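Local coordinates for uncharacterized protein (Legionella pneumophila subsp. pneumophila str. Philadelphia 1, PDB 2PMA) that is of unknown function but probably has a retropepsin-like aspartic endopeptidase fold and belongs to a family of putative ATP-dependent zinc proteases, at residues A11-Q16 / Y60-E65; Q16-S21 / F51-K56; S32-N37 / K115-P120. All coordinates share one frame; numbering follows the deposited sequence. Where two conformers were deposited one is given.

How the contacts relate
All three contacts involve one curled, mixed beta-sheet. Contact 1 joins the turn after strand 8-13 to strand 58-71. Contact 2 joins strand 18-24 to strand 46-55. Its centre is about 8 Å from that of contact 1, and the two share Gln-16. Along the chain contact 2 is nested inside the loop closed by contact 1. Together they set hairpin 8-13/18-24 against hairpin 46-55/58-71. Contact 3 sets the loop before strand 121-123 against strand 31-43. It crosses both along the chain; its centre lies about 10 Å from that of contact 2 and 14 Å from contact 1's. Leu-33 of contact 3 packs on Leu-13 of contact 1 on the sheet's inner face, so they share one apolar interior.

Contact 1: residues A11-Q16 / Y60-E65; sequences ATLIDQ and YSFEGE. With FMT (formic acid), chain F.
Gln-16 lies against Phe-62, and its side chain runs past the ring in the opposite direction. Its CB sits 3.6 Å from CZ of Phe-62 and touches CD1 of Tyr-60. CG lies over one face of the Phe-62 ring, 3.9 Å from the centroid and offset toward the rim, in a CH-pi contact. The chain then bends at chi2 (-76°), which brings CD close to Ser-61 O. At the tip, NE2 of Gln-16 donates a hydrogen bond of 2.7 Å to Ser-61 O. The bond is fairly straight (159°), meets an in-plane carbonyl lone pair and leaves close to the amide plane. That amide stands nearly perpendicular to the Phe-62 ring. Residues 13 to 16 form a type I turn, closed by Gln-16 N to Leu-13 O at 3.1 Å, with a G1 beta bulge at Asn-17 and Leu-18. The turn links strands 8-13 and 18-24 and rests on strand 58-71. Leu-13 crosses Phe-62 at about a right angle, with CB 3.6 Å from Phe-62 CZ. A water donates to Asp-15 OD2 at 2.7 Å and accepts from Glu-63 N at 3.0 Å. Asp-15 OD1 bonds to Asn-97. Glu-65 N donates to a formic acid molecule, probably from the crystallisation liquor.

Contact 2: residues Q16-S21 / F51-K56; sequences QNLTLS and FTVPTK
Leu-18 meets two residues of strand 46-55, one with each methyl. Its CD2 lies 4.1 Å from Val-53 CG1, and these two side chains cross at a slant. Its CD1 lies 4.1 Å from Thr-55 CG2, and here the side chains reach toward each other, tip to tip. Leu-18 CG is anti to the backbone N (chi1 173°), which turns it toward strand 46-55. Leu-20 points the same way from strand 18-24 and repeats the pattern more loosely. Its CD1 is 4.4 Å from Val-53 CG1, and its CD2 is 4.3 Å from Thr-55 CG2. The segment axes of the two strands pass 10.3 Å apart at 64°. They face each other across the inside of the curled sheet rather than pairing edge to edge. Leu-33 packs on both Leu-20 and Val-53, while Tyr-60 and Phe-62 touch Leu-18. A bound acetate, probably from the crystallisation liquor, lies about 4 Å from the Leu-18 side chain. Thr-55 turns its methyl to the leucines and uses OG1 elsewhere, bonding to Gly-58 O and Thr-57 N. No hydrogen bond crosses between the segments. The contact therefore rests on apolar methyl packing, at distances that imply a modest, non-directional attraction.

Contact 3: residues S32-N37 / K115-P120; sequences SLHAVN and KRFLYP
Leu-33 and His-34 both meet the carbonyl oxygen of Pro-120. Leu-33 does so first, with a CA-H...O contact of 3.5 Å from its CA to Pro-120 O. Its CB points away from the loop, yet CD1 comes back to 3.6 Å from the same oxygen. The rest of that side chain belongs to the interior, where it touches Leu-13, Leu-20, Phe-51 and Val-53. His-34 comes next. Its backbone N donates a hydrogen bond of 3.2 Å to Pro-120 O. The bond is fairly straight (161°) and arrives nearly along the C=O axis. A water donates to His-34 O at 2.8 Å and to Pro-120 O at 3.2 Å. Pro-120 O thus accepts two hydrogen bonds besides the CA-H contact. The His-34 side chain points toward the loop, with CG anti to the backbone N (chi1 178°). Lys-115 CA lies over one face of the imidazole ring, 4.2 Å from its centroid, in a CH-pi contact. Phe-117 approaches with CE1, which is 3.8 Å from His-34 ND1. The two side chains cross at about a right angle, with their ring planes inclined by 52°. Pro-54 of strand 46-55 also touches His-34. The Lys-115 amine is modelled too close to the imidazole edge, so its exact position is doubtful. Val-36 follows, its CB pointing toward the loop and its backbone paired with Thr-52. The His-34 bond to Pro-120 is in register with the backbone pairing of Ser-32 and Leu-122. It therefore continues the antiparallel pairing of strands 31-43 and 121-123 into the incoming loop. Such a loop-to-strand junction fits the closed, mostly beta fold expected of a retropepsin-like domain.

Contact 1: residues A11-Q16 / Y60-E65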
loop_
_atom_site.group_PDB
_atom_site.type_symbol
_atom_site.label_atom_id
_atom_site.label_comp_id
_atom_site.label_asym_id
_atom_site.label_seq_id
_atom_site.Cartn_x
_atom_site.Cartn_y
_atom_site.Cartn_z
ATOM N N ALA A 11 -7.498 5.102 -2.223
ATOM C CA ALA A 11 -6.118 5.385 -2.631
ATOM C C ALA A 11 -5.943 4.671 -3.970
ATOM O O ALA A 11 -6.542 3.613 -4.188
ATOM C CB ALA A 11 -5.126 4.802 -1.632
ATOM N N THR A 12 -5.136 5.233 -4.846
ATOM C CA THR A 12 -5.007 4.654 -6.173
ATOM C C THR A 12 -3.586 4.167 -6.391
ATOM O O THR A 12 -2.644 4.922 -6.162
ATOM C CB THR A 12 -5.402 5.667 -7.259
ATOM O OG1 THR A 12 -6.758 6.076 -7.059
ATOM C CG2 THR A 12 -5.237 5.009 -8.661
ATOM N N LEU A 13 -3.435 2.904 -6.810
ATOM C CA LEU A 13 -2.135 2.351 -7.188
ATOM C C LEU A 13 -1.991 2.720 -8.654
ATOM O O LEU A 13 -2.466 2.006 -9.535
ATOM C CB LEU A 13 -2.090 0.820 -6.988
ATOM C CG LEU A 13 -1.990 0.324 -5.537
ATOM C CD1 LEU A 13 -3.092 0.896 -4.660
ATOM C CD2 LEU A 13 -1.986 -1.196 -5.409
ATOM N N ILE A 14 -1.346 3.859 -8.904
ATOM C CA ILE A 14 -1.445 4.523 -10.204
ATOM C C ILE A 14 -0.912 3.703 -11.389
ATOM O O ILE A 14 -1.302 3.956 -12.515
ATOM C CB ILE A 14 -0.819 5.903 -10.193
ATOM C CG1 ILE A 14 0.667 5.830 -9.863
ATOM C CG2 ILE A 14 -1.584 6.816 -9.192
ATOM C CD1 ILE A 14 1.380 7.152 -10.132
ATOM N N ASP A 15 -0.055 2.721 -11.131
ATOM C CA ASP A 15 0.550 1.969 -12.242
ATOM C C ASP A 15 -0.511 1.199 -13.012
ATOM O O ASP A 15 -0.343 0.941 -14.214
ATOM C CB ASP A 15 1.554 0.974 -11.726
ATOM C CG ASP A 15 2.825 1.616 -11.298
ATOM O OD1 ASP A 15 2.911 2.877 -11.347
ATOM O OD2 ASP A 15 3.719 0.844 -10.891
ATOM N N GLN A 16 -1.571 0.818 -12.310
ATOM C CA GLN A 16 -2.696 0.079 -12.921
ATOM C C GLN A 16 -4.019 0.834 -12.784
ATOM O O GLN A 16 -5.088 0.263 -13.052
ATOM C CB GLN A 16 -2.794 -1.341 -12.299
ATOM C CG GLN A 16 -1.621 -2.257 -12.708
ATOM C CD GLN A 16 -1.794 -2.779 -14.183
ATOM O OE1 GLN A 16 -2.404 -2.128 -15.023
ATOM N NE2 GLN A 16 -1.294 -3.934 -14.452
ATOM N N TYR A 60 -4.761 -7.556 -10.890
ATOM C CA TYR A 60 -3.921 -6.453 -11.428
ATOM C C TYR A 60 -2.465 -6.794 -11.131
ATOM O O TYR A 60 -2.126 -6.988 -9.968
ATOM C CB TYR A 60 -4.253 -5.073 -10.764
ATOM C CG TYR A 60 -5.732 -4.662 -11.093
ATOM C CD1 TYR A 60 -6.008 -3.736 -12.109
ATOM C CD2 TYR A 60 -6.810 -5.280 -10.458
ATOM C CE1 TYR A 60 -7.388 -3.433 -12.468
ATOM C CE2 TYR A 60 -8.159 -4.963 -10.767
ATOM C CZ TYR A 60 -8.423 -4.027 -11.784
ATOM O OH TYR A 60 -9.710 -3.712 -12.139
ATOM N N SER A 61 -1.633 -6.752 -12.170
ATOM C CA SER A 61 -0.226 -7.124 -12.034
ATOM C C SER A 61 0.631 -5.857 -11.871
ATOM O O SER A 61 0.412 -4.828 -12.592
ATOM C CB SER A 61 0.194 -7.953 -13.257
ATOM O OG SER A 61 1.531 -8.420 -13.080
ATOM N N PHE A 62 1.574 -5.911 -10.919
ATOM C CA PHE A 62 2.490 -4.804 -10.695
ATOM C C PHE A 62 3.929 -5.306 -10.676
ATOM O O PHE A 62 4.176 -6.492 -10.429
ATOM C CB PHE A 62 2.209 -4.203 -9.314
ATOM C CG PHE A 62 0.883 -3.519 -9.203
ATOM C CD1 PHE A 62 0.807 -2.137 -9.385
ATOM C CD2 PHE A 62 -0.277 -4.245 -8.936
ATOM C CE1 PHE A 62 -0.419 -1.456 -9.314
ATOM C CE2 PHE A 62 -1.509 -3.582 -8.828
ATOM C CZ PHE A 62 -1.578 -2.169 -9.019
ATOM N N GLU A 63 4.875 -4.383 -10.874
ATOM C CA GLU A 63 6.279 -4.666 -10.508
ATOM C C GLU A 63 6.725 -3.537 -9.573
ATOM O O GLU A 63 6.334 -2.352 -9.747
ATOM C CB GLU A 63 7.179 -4.743 -11.737
ATOM C CG GLU A 63 6.738 -5.861 -12.721
ATOM C CD GLU A 63 7.729 -6.079 -13.870
ATOM O OE1 GLU A 63 8.592 -5.208 -14.050
ATOM O OE2 GLU A 63 7.617 -7.127 -14.573
ATOM N N GLY A 64 7.509 -3.881 -8.572
ATOM C CA GLY A 64 7.999 -2.864 -7.637
ATOM C C GLY A 64 9.419 -3.196 -7.222
ATOM O O GLY A 64 9.768 -4.363 -7.121
ATOM N N GLU A 65 10.218 -2.159 -6.975
ATOM C CA GLU A 65 11.582 -2.340 -6.502
ATOM C C GLU A 65 11.544 -3.113 -5.195
ATOM O O GLU A 65 10.774 -2.773 -4.316
ATOM C CB GLU A 65 12.218 -0.970 -6.264
ATOM C CG GLU A 65 12.498 -0.230 -7.551
ATOM C CD GLU A 65 12.887 1.205 -7.255
ATOM O OE1 GLU A 65 12.069 2.097 -7.525
ATOM O OE2 GLU A 65 13.980 1.389 -6.687
HETATM C C FMT F . 8.614 1.467 -8.336
HETATM O O1 FMT F . 9.142 2.634 -8.329
HETATM O O2 FMT F . 9.049 0.458 -7.724
HETATM O O HOH W 1 3.728 -1.715 -11.784
#

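Contact 2: residues Q16-S21 / F51-K56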
loop_
_atom_site.group_PDB
_atom_site.type_symbol
_atom_site.label_atom_id
_atom_site.label_comp_id
_atom_site.label_asym_id
_atom_site.label_seq_id
_atom_site.Cartn_x
_atom_site.Cartn_y
_atom_site.Cartn_z
ATOM N N GLN A 16 -1.571 0.818 -12.310
ATOM C CA GLN A 16 -2.696 0.079 -12.921
ATOM C C GLN A 16 -4.019 0.834 -12.784
ATOM O O GLN A 16 -5.088 0.263 -13.052
ATOM C CB GLN A 16 -2.794 -1.341 -12.299
ATOM C CG GLN A 16 -1.621 -2.257 -12.708
ATOM C CD GLN A 16 -1.794 -2.779 -14.183
ATOM O OE1 GLN A 16 -2.404 -2.128 -15.023
ATOM N NE2 GLN A 16 -1.294 -3.934 -14.452
ATOM N N ASN A 17 -3.953 2.125 -12.417
ATOM C CA ASN A 17 -5.157 2.933 -12.140
ATOM C C ASN A 17 -6.134 2.157 -11.284
ATOM O O ASN A 17 -7.312 2.099 -11.599
ATOM C CB ASN A 17 -5.839 3.351 -13.452
ATOM C CG ASN A 17 -4.946 4.253 -14.298
ATOM O OD1 ASN A 17 -4.893 5.441 -14.071
ATOM N ND2 ASN A 17 -4.263 3.678 -15.274
ATOM N N LEU A 18 -5.629 1.558 -10.217
ATOM C CA LEU A 18 -6.413 0.641 -9.398
ATOM C C LEU A 18 -6.732 1.379 -8.105
ATOM O O LEU A 18 -5.820 1.633 -7.324
ATOM C CB LEU A 18 -5.584 -0.607 -9.062
ATOM C CG LEU A 18 -6.257 -1.579 -8.060
ATOM C CD1 LEU A 18 -7.629 -2.060 -8.586
ATOM C CD2 LEU A 18 -5.316 -2.753 -7.826
ATOM N N THR A 19 -8.003 1.709 -7.911
ATOM C CA THR A 19 -8.426 2.413 -6.701
ATOM C C THR A 19 -8.945 1.400 -5.666
ATOM O O THR A 19 -9.802 0.555 -5.973
ATOM C CB THR A 19 -9.438 3.521 -7.039
ATOM O OG1 THR A 19 -8.837 4.418 -7.974
ATOM C CG2 THR A 19 -9.792 4.347 -5.789
ATOM N N LEU A 20 -8.399 1.459 -4.460
ATOM C CA LEU A 20 -8.735 0.513 -3.383
ATOM C C LEU A 20 -9.135 1.297 -2.135
ATOM O O LEU A 20 -8.702 2.457 -1.953
ATOM C CB LEU A 20 -7.509 -0.324 -3.014
ATOM C CG LEU A 20 -6.880 -1.190 -4.109
ATOM C CD1 LEU A 20 -5.684 -1.927 -3.551
ATOM C CD2 LEU A 20 -7.928 -2.178 -4.635
ATOM N N SER A 21 -9.974 0.696 -1.302
ATOM C CA SER A 21 -10.186 1.250 0.059
ATOM C C SER A 21 -8.950 0.973 0.897
ATOM O O SER A 21 -8.443 -0.160 0.914
ATOM C CB SER A 21 -11.409 0.595 0.711
ATOM O OG SER A 21 -12.552 1.158 0.148
ATOM N N PHE A 51 4.060 -8.982 -8.826
ATOM C CA PHE A 51 3.036 -9.521 -7.965
ATOM C C PHE A 51 1.655 -9.148 -8.471
ATOM O O PHE A 51 1.498 -8.171 -9.249
ATOM C CB PHE A 51 3.243 -9.001 -6.508
ATOM C CG PHE A 51 3.197 -7.484 -6.362
ATOM C CD1 PHE A 51 4.357 -6.695 -6.539
ATOM C CD2 PHE A 51 1.995 -6.848 -6.016
ATOM C CE1 PHE A 51 4.328 -5.306 -6.384
ATOM C CE2 PHE A 51 1.931 -5.470 -5.872
ATOM C CZ PHE A 51 3.102 -4.669 -6.036
ATOM N N THR A 52 0.675 -9.910 -8.013
ATOM C CA THR A 52 -0.725 -9.663 -8.386
ATOM C C THR A 52 -1.466 -9.112 -7.187
ATOM O O THR A 52 -1.395 -9.670 -6.044
ATOM C CB THR A 52 -1.302 -10.988 -8.949
ATOM O OG1 THR A 52 -0.595 -11.272 -10.160
ATOM C CG2 THR A 52 -2.812 -10.903 -9.251
ATOM N N VAL A 53 -2.271 -8.073 -7.412
ATOM C CA VAL A 53 -3.335 -7.754 -6.471
ATOM C C VAL A 53 -4.699 -8.291 -6.934
ATOM O O VAL A 53 -5.220 -7.844 -7.964
ATOM C CB VAL A 53 -3.429 -6.209 -6.286
ATOM C CG1 VAL A 53 -4.586 -5.825 -5.286
ATOM C CG2 VAL A 53 -2.050 -5.660 -5.845
ATOM N N PRO A 54 -5.296 -9.232 -6.175
ATOM C CA PRO A 54 -6.605 -9.789 -6.563
ATOM C C PRO A 54 -7.738 -8.895 -6.061
ATOM O O PRO A 54 -7.639 -8.328 -4.972
ATOM C CB PRO A 54 -6.639 -11.166 -5.883
ATOM C CG PRO A 54 -5.670 -11.038 -4.680
ATOM C CD PRO A 54 -4.707 -9.878 -4.974
ATOM N N THR A 55 -8.766 -8.686 -6.869
ATOM C CA THR A 55 -9.891 -7.847 -6.423
ATOM C C THR A 55 -11.186 -8.452 -6.923
ATOM O O THR A 55 -11.180 -9.416 -7.706
ATOM C CB THR A 55 -9.830 -6.397 -7.002
ATOM O OG1 THR A 55 -10.190 -6.454 -8.381
ATOM C CG2 THR A 55 -8.422 -5.767 -6.898
ATOM N N LYS A 56 -12.307 -7.857 -6.526
ATOM C CA LYS A 56 -13.597 -8.273 -7.090
ATOM C C LYS A 56 -13.737 -8.010 -8.591
ATOM O O LYS A 56 -14.560 -8.643 -9.272
ATOM C CB LYS A 56 -14.747 -7.614 -6.311
ATOM C CG LYS A 56 -14.790 -8.105 -4.874
ATOM C CD LYS A 56 -15.159 -9.588 -4.789
ATOM C CE LYS A 56 -14.191 -10.392 -3.887
ATOM N NZ LYS A 56 -13.825 -9.694 -2.599
#

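Contact 3: residues S32-N37 / K115-P120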
loop_
_atom_site.group_PDB
_atom_site.type_symbol
_atom_site.label_atom_id
_atom_site.label_comp_id
_atom_site.label_asym_id
_atom_site.label_seq_id
_atom_site.Cartn_x
_atom_site.Cartn_y
_atom_site.Cartn_z
ATOM N N SER A 32 0.835 -2.167 4.208
ATOM C CA SER A 32 0.749 -3.557 3.755
ATOM C C SER A 32 -0.337 -3.661 2.703
ATOM O O SER A 32 -1.330 -2.911 2.726
ATOM C CB SER A 32 0.464 -4.521 4.906
ATOM O OG SER A 32 -0.705 -4.156 5.599
ATOM N N LEU A 33 -0.125 -4.576 1.774
ATOM C CA LEU A 33 -1.026 -4.777 0.660
ATOM C C LEU A 33 -1.130 -6.271 0.390
ATOM O O LEU A 33 -0.088 -6.957 0.247
ATOM C CB LEU A 33 -0.406 -4.109 -0.589
ATOM C CG LEU A 33 -1.103 -4.321 -1.951
ATOM C CD1 LEU A 33 -2.551 -3.694 -2.009
ATOM C CD2 LEU A 33 -0.262 -3.708 -3.090
ATOM N N HIS A 34 -2.346 -6.800 0.316
ATOM C CA HIS A 34 -2.457 -8.232 -0.016
ATOM C C HIS A 34 -2.095 -8.466 -1.481
ATOM O O HIS A 34 -2.636 -7.823 -2.399
ATOM C CB HIS A 34 -3.828 -8.797 0.313
ATOM C CG HIS A 34 -3.969 -10.244 -0.067
ATOM N ND1 HIS A 34 -5.003 -10.709 -0.846
ATOM C CD2 HIS A 34 -3.160 -11.308 0.163
ATOM C CE1 HIS A 34 -4.858 -12.013 -1.035
ATOM N NE2 HIS A 34 -3.739 -12.398 -0.454
ATOM N N ALA A 35 -1.162 -9.379 -1.714
ATOM C CA ALA A 35 -0.707 -9.620 -3.054
ATOM C C ALA A 35 -0.405 -11.107 -3.117
ATOM O O ALA A 35 -0.038 -11.737 -2.112
ATOM C CB ALA A 35 0.569 -8.805 -3.380
ATOM N N VAL A 36 -0.608 -11.657 -4.282
ATOM C CA VAL A 36 -0.323 -13.113 -4.542
ATOM C C VAL A 36 0.607 -13.325 -5.751
ATOM O O VAL A 36 0.853 -12.378 -6.513
ATOM C CB VAL A 36 -1.648 -13.889 -4.736
ATOM C CG1 VAL A 36 -2.552 -13.724 -3.482
ATOM C CG2 VAL A 36 -2.418 -13.362 -5.954
ATOM N N ASN A 37 1.118 -14.552 -5.938
ATOM C CA ASN A 37 1.902 -14.888 -7.133
ATOM C C ASN A 37 3.161 -14.030 -7.263
ATOM O O ASN A 37 3.449 -13.457 -8.326
ATOM C CB ASN A 37 1.027 -14.753 -8.409
ATOM C CG ASN A 37 -0.229 -15.647 -8.374
ATOM O OD1 ASN A 37 -1.270 -15.317 -8.959
ATOM N ND2 ASN A 37 -0.128 -16.768 -7.703
ATOM N N LYS A 115 -5.697 -13.251 3.152
ATOM C CA LYS A 115 -6.861 -12.930 2.321
ATOM C C LYS A 115 -8.121 -12.676 3.173
ATOM O O LYS A 115 -9.199 -12.427 2.622
ATOM C CB LYS A 115 -7.118 -14.040 1.284
ATOM C CG LYS A 115 -8.179 -13.668 0.214
ATOM C CD LYS A 115 -8.158 -14.574 -1.037
ATOM C CE LYS A 115 -7.452 -13.886 -2.238
ATOM N NZ LYS A 115 -5.998 -14.215 -2.324
ATOM N N ARG A 116 -7.966 -12.756 4.501
ATOM C CA ARG A 116 -9.003 -12.364 5.460
ATOM C C ARG A 116 -8.711 -10.943 5.950
ATOM O O ARG A 116 -7.657 -10.680 6.542
ATOM C CB ARG A 116 -9.087 -13.385 6.614
ATOM C CG ARG A 116 -9.146 -12.817 8.042
ATOM C CD ARG A 116 -7.791 -12.946 8.734
ATOM N NE ARG A 116 -7.570 -11.941 9.773
ATOM C CZ ARG A 116 -6.738 -10.904 9.669
ATOM N NH1 ARG A 116 -6.023 -10.705 8.571
ATOM N NH2 ARG A 116 -6.613 -10.057 10.681
ATOM N N PHE A 117 -9.633 -10.021 5.688
ATOM C CA PHE A 117 -9.410 -8.600 5.968
ATOM C C PHE A 117 -10.593 -7.825 5.427
ATOM O O PHE A 117 -11.330 -8.333 4.571
ATOM C CB PHE A 117 -8.131 -8.107 5.262
ATOM C CG PHE A 117 -8.114 -8.367 3.761
ATOM C CD1 PHE A 117 -7.400 -9.444 3.240
ATOM C CD2 PHE A 117 -8.823 -7.540 2.881
ATOM C CE1 PHE A 117 -7.379 -9.688 1.877
ATOM C CE2 PHE A 117 -8.831 -7.779 1.518
ATOM C CZ PHE A 117 -8.090 -8.851 1.002
ATOM N N LEU A 118 -10.767 -6.590 5.890
ATOM C CA LEU A 118 -11.807 -5.739 5.310
ATOM C C LEU A 118 -11.267 -4.843 4.182
ATOM O O LEU A 118 -11.968 -4.631 3.179
ATOM C CB LEU A 118 -12.471 -4.890 6.396
ATOM C CG LEU A 118 -13.979 -4.625 6.266
ATOM C CD1 LEU A 118 -14.457 -3.742 7.412
ATOM C CD2 LEU A 118 -14.388 -4.020 4.902
ATOM N N TYR A 119 -10.032 -4.346 4.365
ATOM C CA TYR A 119 -9.364 -3.356 3.496
ATOM C C TYR A 119 -8.078 -3.942 2.908
ATOM O O TYR A 119 -7.199 -4.393 3.652
ATOM C CB TYR A 119 -9.008 -2.101 4.307
ATOM C CG TYR A 119 -10.213 -1.543 5.005
ATOM C CD1 TYR A 119 -10.409 -1.742 6.367
ATOM C CD2 TYR A 119 -11.203 -0.891 4.282
ATOM C CE1 TYR A 119 -11.545 -1.233 7.007
ATOM C CE2 TYR A 119 -12.344 -0.400 4.901
ATOM C CZ TYR A 119 -12.500 -0.567 6.262
ATOM O OH TYR A 119 -13.640 -0.086 6.855
ATOM N N PRO A 120 -7.990 -3.977 1.574
ATOM C CA PRO A 120 -6.852 -4.605 0.900
ATOM C C PRO A 120 -5.524 -3.865 1.095
ATOM O O PRO A 120 -4.466 -4.473 0.887
ATOM C CB PRO A 120 -7.279 -4.601 -0.598
ATOM C CG PRO A 120 -8.231 -3.511 -0.696
ATOM C CD PRO A 120 -8.979 -3.439 0.615
HETATM O O HOH W 2 -4.856 -6.299 -1.682
#